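Local coordinates for thiamine-binding periplasmic protein (Escherichia coli, PDB 2QRY) that captures thiamine, thiamine phosphate and thiamine diphosphate in the periplasm and serves as the solute-binding component of the ThiBPQ ABC transporter for thiamine import, at residues Val121-Gly126 and Asn276-Gly281; Thr26-Asp31 and Asn68-Glu73; Ala49-Glu54 and Pro259-Lys264. One frame throughout, in Å; residues are numbered along the deposited sequence.

Contact 1 of 3, residues Val121-Gly126 and Asn276-Gly281; sequences VPFDYG and NAIPTG
Phe123 and Asp124 both set CG between the backbone N and the carbonyl carbon (chi1 65° and 69°), while Ile278 holds CG1 anti to its own carbonyl carbon (chi1 -78°), and these choices bring an aromatic ring, a carboxylate and a branched aliphatic chain together. Ile278 crosses each of the other two side chains at about a right angle. Its CD1 methyl reaches the rim of the Phe123 ring, near the ring plane, with CD1 of Ile278 4.0 Å from CD1 of Phe123. The same methyl stands 3.6 Å from OD2 of Asp124. The second branch also meets Asp124, but nearer the backbone, with CG2 of Ile278 3.7 Å from CB of Asp124. CG1 of Ile278 completes the contact by lying 3.8 Å from the carbonyl O of Phe123.

That adjacent strand residues can both meet Ile278 fits a local irregularity: Phe123 has a nearly helical psi, and both Phe123 and Asp124 make backbone hydrogen bonds with Glu248 of strand 243-252, as expected of a classic beta bulge. Isoleucine suits its place because the longer CG1-CD1 arm reaches both residues and CG2 adds a second touch on Asp124, and phenylalanine offers a nonpolar edge, with Met269 of helix 259-269 also against it.

Asp124 is the polar exception in this buried, apolar contact, its side chain about 5 Å from the bound thiamin phosphate. No hydrogen bond joins the two segments, so Ile278 gives the carboxylate only carbon to rest on. With OD2 beside methyl groups and OD1 close to OE2 of Glu248, the surroundings would disfavour two full negative charges, and a proton shared or held by this acidic pair is a plausible consequence.

Contact 2 of 3, residues Thr26-Asp31 and Asn68-Glu73; sequences TVYTYD and NRLRME. With TPS (thiamin phosphate), chain E.
Tyr28 reaches from its strand to Glu73 on the helix, and its side chain can be followed outward. CB sets off toward the helix, and chi2 of 1° keeps CA in the plane of the ring, an uncommon setting. CE2 of Tyr28 is 4.5 Å from CD1 of Leu70, a loose apolar touch oblique to the ring. Much nearer is the carboxylate of Glu73, which meets the ring at its edge with the planes 57° apart and brings OE1 of Glu73 to 2.9 Å from CE2 of Tyr28. At the tip OH of Tyr28 donates to OE1 of Glu73 over 2.8 Å. The syn lone pair of OE1 is used; OE1 is also hydrogen-bonded to Ser77 OG. OH of Tyr28 further accepts a bond of 3.1 Å from water 1, which in turn takes one from NH2 of Arg69. Tyrosine fits here because a long apolar ring crosses the interior and its hydroxyl finds polar partners at the far end.

Two residues on, Tyr30 lays one ring face over C6 of thiamin phosphate. Strand 24-29 lies between the parallel strands 54-59 and 81-86, and helix 63-73, which connects those two in a beta-alpha-beta crossover, packs on the sheet through Leu70 and Glu73.

Contact 3 of 3, residues Ala49-Glu54 and Pro259-Lys264; sequences ADCNCE and PELAQK
Cys51 and Cys53 face Leu261 and Lys264 where an alpha-beta connection of the type 2 periplasmic binding protein fold meets a later helix: residues 49-54 lead from helix 40-48 into strand 54-59, while Pro259-Lys264 open helix 259-269.

The apolar contacts centre on Leu261. CD1 of Leu261 rests 3.6 Å from CB of Cys53, and CD2 of Leu261 approaches SG of Cys51 to 3.3 Å, while SG of Cys53 is about equally near both methyls. The Cys51 approach is shorter than the usual van der Waals distance, so its exact value deserves caution at this resolution. Leucine suits the spot because its fork spans both neighbours, and the small, apolar thiol side chains of the cysteines fit closely against its methyls. Phe47 of helix 40-48 and Leu25 of strand 24-29 add further hydrophobic surroundings.

A second kind of contact involves the lysine at the exposed margin. Lys264 bends at chi2 and chi3, and its long flexible chain can lie alongside Cys51, with CE and NZ of Lys264 at 3.5 and 3.6 Å from SG of Cys51. No hydrogen bond or salt bridge joins the segments.

The two cysteines are not joined as a disulfide in this model: SG of Cys51, anti to its backbone N (chi1 171°), lies 4.5 Å from SG of Cys53.

The three contacts are evenly spread, each pair of centres being about 19 Å apart, and none touches another. Along the chain contact 2 closes before contact 1 opens, whereas contact 3 alternates with both, its segments being a loop early and a helix late in the chain. Contacts 1 and 2 reach the same mixed sheet, through strands 121-133 and 24-29, and Glu248 joins their surroundings by pairing with strand 121-133 and bonding Tyr30 OH. Contact 3 adjoins that framework through strand 54-59 and helix 259-269. Contacts 1 and 2 thus lead toward the thiamin phosphate pocket, while contact 3 is packing away from the binding site, its centre about 25 Å from that of the chain.

Contact 1 of 3, residues Val121-Gly126 and Asn276-Gly281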
loop_
_atom_site.group_PDB
_atom_site.type_symbol
_atom_site.label_atom_id
_atom_site.label_comp_id
_atom_site.label_asym_id
_atom_site.label_seq_id
_atom_site.Cartn_x
_atom_site.Cartn_y
_atom_site.Cartn_z
ATOM N N VAL A 121 3.522 1.052 -13.644
ATOM C CA VAL A 121 4.201 -0.228 -13.512
ATOM C C VAL A 121 4.154 -0.772 -12.081
ATOM O O VAL A 121 4.579 -0.107 -11.134
ATOM C CB VAL A 121 5.688 -0.099 -13.924
ATOM C CG1 VAL A 121 6.338 -1.472 -13.978
ATOM C CG2 VAL A 121 5.800 0.606 -15.263
ATOM N N PRO A 122 3.635 -1.994 -11.906
ATOM C CA PRO A 122 3.565 -2.576 -10.564
ATOM C C PRO A 122 4.952 -2.979 -10.079
ATOM O O PRO A 122 5.820 -3.318 -10.885
ATOM C CB PRO A 122 2.678 -3.805 -10.760
ATOM C CG PRO A 122 1.853 -3.462 -11.936
ATOM C CD PRO A 122 2.832 -2.778 -12.859
ATOM N N PHE A 123 5.160 -2.939 -8.765
ATOM C CA PHE A 123 6.433 -3.355 -8.197
ATOM C C PHE A 123 6.223 -4.339 -7.046
ATOM O O PHE A 123 7.166 -4.991 -6.601
ATOM C CB PHE A 123 7.292 -2.142 -7.788
ATOM C CG PHE A 123 6.723 -1.301 -6.674
ATOM C CD1 PHE A 123 6.870 -1.685 -5.344
ATOM C CD2 PHE A 123 6.126 -0.072 -6.951
ATOM C CE1 PHE A 123 6.442 -0.858 -4.314
ATOM C CE2 PHE A 123 5.695 0.763 -5.927
ATOM C CZ PHE A 123 5.854 0.372 -4.610
ATOM N N ASP A 124 4.982 -4.449 -6.576
ATOM C CA ASP A 124 4.616 -5.410 -5.532
ATOM C C ASP A 124 3.115 -5.408 -5.261
ATOM O O ASP A 124 2.393 -4.530 -5.730
ATOM C CB ASP A 124 5.400 -5.195 -4.218
ATOM C CG ASP A 124 5.031 -3.913 -3.487
ATOM O OD1 ASP A 124 3.874 -3.439 -3.591
ATOM O OD2 ASP A 124 5.912 -3.390 -2.772
ATOM N N TYR A 125 2.639 -6.415 -4.535
ATOM C CA TYR A 125 1.217 -6.491 -4.225
ATOM C C TYR A 125 0.984 -7.159 -2.878
ATOM O O TYR A 125 1.873 -7.806 -2.334
ATOM C CB TYR A 125 0.463 -7.243 -5.334
ATOM C CG TYR A 125 0.733 -8.735 -5.396
ATOM C CD1 TYR A 125 -0.091 -9.640 -4.726
ATOM C CD2 TYR A 125 1.812 -9.239 -6.125
ATOM C CE1 TYR A 125 0.148 -11.011 -4.779
ATOM C CE2 TYR A 125 2.063 -10.613 -6.185
ATOM C CZ TYR A 125 1.225 -11.492 -5.510
ATOM O OH TYR A 125 1.454 -12.849 -5.574
ATOM N N GLY A 126 -0.214 -6.980 -2.339
ATOM C CA GLY A 126 -0.530 -7.571 -1.056
ATOM C C GLY A 126 -2.009 -7.505 -0.753
ATOM O O GLY A 126 -2.819 -7.135 -1.608
ATOM N N ASN A 276 14.122 -8.393 -5.630
ATOM C CA ASN A 276 14.798 -9.163 -4.597
ATOM C C ASN A 276 14.831 -8.447 -3.254
ATOM O O ASN A 276 15.070 -9.075 -2.220
ATOM C CB ASN A 276 16.235 -9.484 -5.033
ATOM C CG ASN A 276 16.350 -10.820 -5.734
ATOM O OD1 ASN A 276 16.046 -11.859 -5.155
ATOM N ND2 ASN A 276 16.793 -10.802 -6.986
ATOM N N ALA A 277 14.603 -7.137 -3.259
ATOM C CA ALA A 277 14.625 -6.379 -2.009
ATOM C C ALA A 277 13.226 -6.102 -1.474
ATOM O O ALA A 277 13.070 -5.606 -0.358
ATOM C CB ALA A 277 15.386 -5.071 -2.199
ATOM N N ILE A 278 12.208 -6.433 -2.265
ATOM C CA ILE A 278 10.829 -6.209 -1.851
ATOM C C ILE A 278 10.370 -7.108 -0.704
ATOM O O ILE A 278 9.830 -6.618 0.289
ATOM C CB ILE A 278 9.844 -6.378 -3.037
ATOM C CG1 ILE A 278 9.868 -5.125 -3.921
ATOM C CG2 ILE A 278 8.425 -6.613 -2.517
ATOM C CD1 ILE A 278 9.420 -3.855 -3.202
ATOM N N PRO A 279 10.579 -8.433 -0.819
ATOM C CA PRO A 279 10.150 -9.335 0.248
ATOM C C PRO A 279 10.532 -8.896 1.658
ATOM O O PRO A 279 9.666 -8.755 2.514
ATOM C CB PRO A 279 10.796 -10.660 -0.145
ATOM C CG PRO A 279 10.756 -10.609 -1.630
ATOM C CD PRO A 279 11.233 -9.195 -1.899
ATOM N N THR A 280 11.822 -8.674 1.901
ATOM C CA THR A 280 12.271 -8.284 3.233
ATOM C C THR A 280 12.410 -6.777 3.431
ATOM O O THR A 280 12.754 -6.320 4.518
ATOM C CB THR A 280 13.613 -8.964 3.587
ATOM O OG1 THR A 280 14.640 -8.499 2.704
ATOM C CG2 THR A 280 13.486 -10.488 3.455
ATOM N N GLY A 281 12.133 -6.007 2.383
ATOM C CA GLY A 281 12.224 -4.563 2.492
ATOM C C GLY A 281 10.869 -3.917 2.712
ATOM O O GLY A 281 10.695 -3.133 3.645
#

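Contact 2 of 3, residues Thr26-Asp31 and Asn68-Glu73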
loop_
_atom_site.group_PDB
_atom_site.type_symbol
_atom_site.label_atom_id
_atom_site.label_comp_id
_atom_site.label_asym_id
_atom_site.label_seq_id
_atom_site.Cartn_x
_atom_site.Cartn_y
_atom_site.Cartn_z
ATOM N N THR A 26 14.968 12.037 -9.258
ATOM C CA THR A 26 14.142 12.254 -8.076
ATOM C C THR A 26 12.914 11.358 -8.046
ATOM O O THR A 26 12.082 11.403 -8.947
ATOM C CB THR A 26 13.704 13.731 -8.000
ATOM O OG1 THR A 26 14.870 14.556 -7.895
ATOM C CG2 THR A 26 12.810 13.975 -6.792
ATOM N N VAL A 27 12.803 10.549 -6.998
ATOM C CA VAL A 27 11.677 9.633 -6.866
ATOM C C VAL A 27 10.824 9.859 -5.609
ATOM O O VAL A 27 11.254 9.539 -4.499
ATOM C CB VAL A 27 12.167 8.166 -6.851
ATOM C CG1 VAL A 27 10.972 7.217 -6.763
ATOM C CG2 VAL A 27 13.002 7.878 -8.102
ATOM N N TYR A 28 9.620 10.403 -5.792
ATOM C CA TYR A 28 8.700 10.626 -4.678
ATOM C C TYR A 28 8.157 9.279 -4.189
ATOM O O TYR A 28 7.776 8.431 -4.993
ATOM C CB TYR A 28 7.510 11.486 -5.112
ATOM C CG TYR A 28 7.772 12.969 -5.234
ATOM C CD1 TYR A 28 9.034 13.509 -4.983
ATOM C CD2 TYR A 28 6.745 13.837 -5.589
ATOM C CE1 TYR A 28 9.261 14.880 -5.082
ATOM C CE2 TYR A 28 6.956 15.203 -5.688
ATOM C CZ TYR A 28 8.213 15.720 -5.435
ATOM O OH TYR A 28 8.415 17.076 -5.533
ATOM N N THR A 29 8.107 9.091 -2.875
ATOM C CA THR A 29 7.585 7.849 -2.315
ATOM C C THR A 29 7.167 8.058 -0.853
ATOM O O THR A 29 7.339 9.148 -0.311
ATOM C CB THR A 29 8.636 6.709 -2.411
ATOM O OG1 THR A 29 8.021 5.465 -2.055
ATOM C CG2 THR A 29 9.823 6.982 -1.480
ATOM N N TYR A 30 6.605 7.024 -0.227
ATOM C CA TYR A 30 6.176 7.122 1.164
ATOM C C TYR A 30 7.312 6.760 2.121
ATOM O O TYR A 30 8.320 6.181 1.697
ATOM C CB TYR A 30 4.933 6.251 1.398
ATOM C CG TYR A 30 5.024 4.821 0.905
ATOM C CD1 TYR A 30 5.644 3.833 1.671
ATOM C CD2 TYR A 30 4.430 4.445 -0.303
ATOM C CE1 TYR A 30 5.658 2.491 1.249
ATOM C CE2 TYR A 30 4.440 3.114 -0.737
ATOM C CZ TYR A 30 5.050 2.144 0.046
ATOM O OH TYR A 30 5.017 0.826 -0.355
ATOM N N ASP A 31 7.157 7.091 3.407
ATOM C CA ASP A 31 8.226 6.853 4.378
ATOM C C ASP A 31 8.687 5.437 4.660
ATOM O O ASP A 31 9.886 5.216 4.831
ATOM C CB ASP A 31 7.940 7.555 5.719
ATOM C CG ASP A 31 6.596 7.190 6.313
ATOM O OD1 ASP A 31 6.184 6.014 6.224
ATOM O OD2 ASP A 31 5.953 8.091 6.893
ATOM N N ASN A 68 -2.172 13.706 -4.549
ATOM C CA ASN A 68 -2.717 15.041 -4.333
ATOM C C ASN A 68 -1.627 16.098 -4.316
ATOM O O ASN A 68 -1.831 17.214 -4.788
ATOM C CB ASN A 68 -3.582 15.099 -3.056
ATOM C CG ASN A 68 -2.769 15.223 -1.778
ATOM O OD1 ASN A 68 -2.113 16.239 -1.527
ATOM N ND2 ASN A 68 -2.826 14.189 -0.946
ATOM N N ARG A 69 -0.456 15.739 -3.807
ATOM C CA ARG A 69 0.640 16.688 -3.770
ATOM C C ARG A 69 1.172 16.948 -5.176
ATOM O O ARG A 69 1.457 18.092 -5.547
ATOM C CB ARG A 69 1.759 16.179 -2.869
ATOM C CG ARG A 69 2.921 17.136 -2.798
ATOM C CD ARG A 69 3.737 16.903 -1.555
ATOM N NE ARG A 69 4.933 17.739 -1.527
ATOM C CZ ARG A 69 5.715 17.878 -0.466
ATOM N NH1 ARG A 69 5.425 17.234 0.657
ATOM N NH2 ARG A 69 6.789 18.656 -0.531
ATOM N N LEU A 70 1.288 15.888 -5.967
ATOM C CA LEU A 70 1.779 16.022 -7.332
ATOM C C LEU A 70 0.808 16.858 -8.167
ATOM O O LEU A 70 1.227 17.647 -9.008
ATOM C CB LEU A 70 1.954 14.647 -7.975
ATOM C CG LEU A 70 2.649 14.685 -9.335
ATOM C CD1 LEU A 70 4.117 15.017 -9.136
ATOM C CD2 LEU A 70 2.503 13.354 -10.034
ATOM N N ARG A 71 -0.488 16.678 -7.940
ATOM C CA ARG A 71 -1.491 17.431 -8.678
ATOM C C ARG A 71 -1.405 18.924 -8.370
ATOM O O ARG A 71 -1.884 19.753 -9.147
ATOM C CB ARG A 71 -2.885 16.935 -8.328
ATOM C CG ARG A 71 -3.116 15.486 -8.651
ATOM C CD ARG A 71 -4.506 15.087 -8.235
ATOM N NE ARG A 71 -5.498 15.928 -8.886
ATOM C CZ ARG A 71 -6.798 15.888 -8.617
ATOM N NH1 ARG A 71 -7.261 15.042 -7.699
ATOM N NH2 ARG A 71 -7.635 16.690 -9.267
HETATM N N MSE A 72 -0.809 19.264 -7.230
HETATM C CA MSE A 72 -0.677 20.659 -6.855
HETATM C C MSE A 72 0.682 21.232 -7.230
HETATM O O MSE A 72 0.843 22.443 -7.282
HETATM C CB MSE A 72 -0.944 20.832 -5.361
HETATM C CG MSE A 72 -2.419 20.719 -5.009
HETATM SE SE MSE A 72 -2.763 20.911 -3.106
HETATM C CE MSE A 72 -4.557 20.162 -3.078
ATOM N N GLU A 73 1.653 20.361 -7.494
ATOM C CA GLU A 73 2.983 20.812 -7.895
ATOM C C GLU A 73 2.947 21.051 -9.401
ATOM O O GLU A 73 3.634 21.929 -9.928
ATOM C CB GLU A 73 4.054 19.757 -7.585
ATOM C CG GLU A 73 4.162 19.341 -6.122
ATOM C CD GLU A 73 5.504 18.695 -5.783
ATOM O OE1 GLU A 73 5.966 17.821 -6.542
ATOM O OE2 GLU A 73 6.098 19.053 -4.749
HETATM C CM2 TPS E . 5.640 -4.814 9.081
HETATM N N3 TPS E . 3.486 -1.433 3.872
HETATM C C2 TPS E . 3.400 -0.782 5.015
HETATM S S1 TPS E . 2.659 0.716 4.594
HETATM C C5 TPS E . 2.478 0.416 2.860
HETATM C C4 TPS E . 3.021 -0.845 2.734
HETATM C CM4 TPS E . 3.080 -1.533 1.375
HETATM C C6 TPS E . 1.859 1.384 1.901
HETATM C C7 TPS E . 1.616 2.583 2.818
HETATM O O7 TPS E . 0.969 3.681 2.186
HETATM N N1A TPS E . 4.096 -4.662 7.173
HETATM C C2A TPS E . 5.256 -4.287 7.718
HETATM N N3A TPS E . 6.077 -3.456 7.080
HETATM C C4A TPS E . 5.770 -2.961 5.861
HETATM N N4A TPS E . 6.641 -2.096 5.224
HETATM C C5A TPS E . 4.535 -3.339 5.245
HETATM C C6A TPS E . 3.710 -4.219 5.966
HETATM C C7A TPS E . 4.090 -2.824 3.855
HETATM P P1 TPS E . 0.819 4.830 3.313
HETATM O O1 TPS E . 0.080 4.248 4.550
HETATM O O2 TPS E . 0.080 6.107 2.738
HETATM O O3 TPS E . 2.234 5.257 3.758
HETATM O O HOH W 1 8.748 18.980 -3.046
#

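Contact 3 of 3, residues Ala49-Glu54 and Pro259-Lys264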
loop_
_atom_site.group_PDB
_atom_site.type_symbol
_atom_site.label_atom_id
_atom_site.label_comp_id
_atom_site.label_asym_id
_atom_site.label_seq_id
_atom_site.Cartn_x
_atom_site.Cartn_y
_atom_site.Cartn_z
ATOM N N ALA A 49 24.675 1.572 -8.510
ATOM C CA ALA A 49 25.856 0.752 -8.760
ATOM C C ALA A 49 25.910 0.351 -10.229
ATOM O O ALA A 49 26.988 0.185 -10.802
ATOM C CB ALA A 49 25.830 -0.488 -7.880
ATOM N N ASP A 50 24.739 0.210 -10.837
ATOM C CA ASP A 50 24.657 -0.170 -12.238
ATOM C C ASP A 50 24.573 1.067 -13.118
ATOM O O ASP A 50 25.569 1.498 -13.699
ATOM C CB ASP A 50 23.428 -1.049 -12.472
ATOM C CG ASP A 50 23.505 -1.815 -13.772
ATOM O OD1 ASP A 50 23.631 -1.171 -14.838
ATOM O OD2 ASP A 50 23.445 -3.062 -13.723
ATOM N N CYS A 51 23.376 1.633 -13.211
ATOM C CA CYS A 51 23.140 2.824 -14.016
ATOM C C CYS A 51 23.652 4.090 -13.333
ATOM O O CYS A 51 23.049 4.576 -12.376
ATOM C CB CYS A 51 21.647 2.966 -14.296
ATOM S SG CYS A 51 21.212 4.523 -15.057
ATOM N N ASN A 52 24.756 4.627 -13.843
ATOM C CA ASN A 52 25.373 5.831 -13.291
ATOM C C ASN A 52 24.412 7.009 -13.157
ATOM O O ASN A 52 23.869 7.502 -14.148
ATOM C CB ASN A 52 26.562 6.254 -14.156
ATOM C CG ASN A 52 26.167 6.522 -15.595
ATOM O OD1 ASN A 52 25.783 5.607 -16.330
ATOM N ND2 ASN A 52 26.251 7.784 -16.006
ATOM N N CYS A 53 24.224 7.459 -11.920
ATOM C CA CYS A 53 23.344 8.582 -11.610
ATOM C C CYS A 53 23.120 8.597 -10.110
ATOM O O CYS A 53 23.522 7.673 -9.410
ATOM C CB CYS A 53 21.987 8.423 -12.298
ATOM S SG CYS A 53 20.907 7.228 -11.481
ATOM N N GLU A 54 22.476 9.645 -9.615
ATOM C CA GLU A 54 22.194 9.725 -8.193
ATOM C C GLU A 54 20.698 9.576 -7.978
ATOM O O GLU A 54 19.930 10.498 -8.256
ATOM C CB GLU A 54 22.671 11.053 -7.601
ATOM C CG GLU A 54 22.404 11.158 -6.105
ATOM C CD GLU A 54 22.969 12.419 -5.476
ATOM O OE1 GLU A 54 22.655 13.526 -5.964
ATOM O OE2 GLU A 54 23.725 12.300 -4.486
ATOM N N PRO A 259 13.709 11.922 -18.854
ATOM C CA PRO A 259 12.857 10.831 -19.344
ATOM C C PRO A 259 13.564 9.481 -19.413
ATOM O O PRO A 259 13.117 8.506 -18.813
ATOM C CB PRO A 259 12.436 11.308 -20.734
ATOM C CG PRO A 259 12.531 12.784 -20.646
ATOM C CD PRO A 259 13.789 13.001 -19.852
ATOM N N GLU A 260 14.671 9.435 -20.145
ATOM C CA GLU A 260 15.434 8.204 -20.319
ATOM C C GLU A 260 15.750 7.498 -18.994
ATOM O O GLU A 260 15.465 6.308 -18.838
ATOM C CB GLU A 260 16.729 8.502 -21.082
ATOM C CG GLU A 260 17.353 7.283 -21.742
ATOM C CD GLU A 260 18.595 7.617 -22.551
ATOM O OE1 GLU A 260 18.562 8.608 -23.318
ATOM O OE2 GLU A 260 19.598 6.879 -22.430
ATOM N N LEU A 261 16.342 8.222 -18.047
ATOM C CA LEU A 261 16.671 7.641 -16.747
ATOM C C LEU A 261 15.412 7.147 -16.044
ATOM O O LEU A 261 15.365 6.020 -15.553
ATOM C CB LEU A 261 17.357 8.669 -15.848
ATOM C CG LEU A 261 18.840 8.488 -15.534
ATOM C CD1 LEU A 261 19.207 9.413 -14.380
ATOM C CD2 LEU A 261 19.132 7.048 -15.155
ATOM N N ALA A 262 14.398 8.006 -15.988
ATOM C CA ALA A 262 13.138 7.662 -15.340
ATOM C C ALA A 262 12.650 6.310 -15.837
ATOM O O ALA A 262 12.194 5.470 -15.056
ATOM C CB ALA A 262 12.083 8.731 -15.635
ATOM N N GLN A 263 12.755 6.108 -17.143
ATOM C CA GLN A 263 12.308 4.870 -17.755
ATOM C C GLN A 263 13.243 3.699 -17.479
ATOM O O GLN A 263 12.803 2.548 -17.432
ATOM C CB GLN A 263 12.111 5.102 -19.252
ATOM C CG GLN A 263 11.137 6.245 -19.480
ATOM C CD GLN A 263 10.859 6.550 -20.935
ATOM O OE1 GLN A 263 11.773 6.825 -21.714
ATOM N NE2 GLN A 263 9.581 6.519 -21.309
ATOM N N LYS A 264 14.526 3.984 -17.288
ATOM C CA LYS A 264 15.467 2.920 -16.987
ATOM C C LYS A 264 15.212 2.484 -15.550
ATOM O O LYS A 264 15.462 1.338 -15.178
ATOM C CB LYS A 264 16.916 3.392 -17.164
ATOM C CG LYS A 264 17.263 3.748 -18.603
ATOM C CD LYS A 264 18.715 3.453 -18.942
ATOM C CE LYS A 264 19.685 4.363 -18.204
ATOM N NZ LYS A 264 21.099 4.076 -18.610
#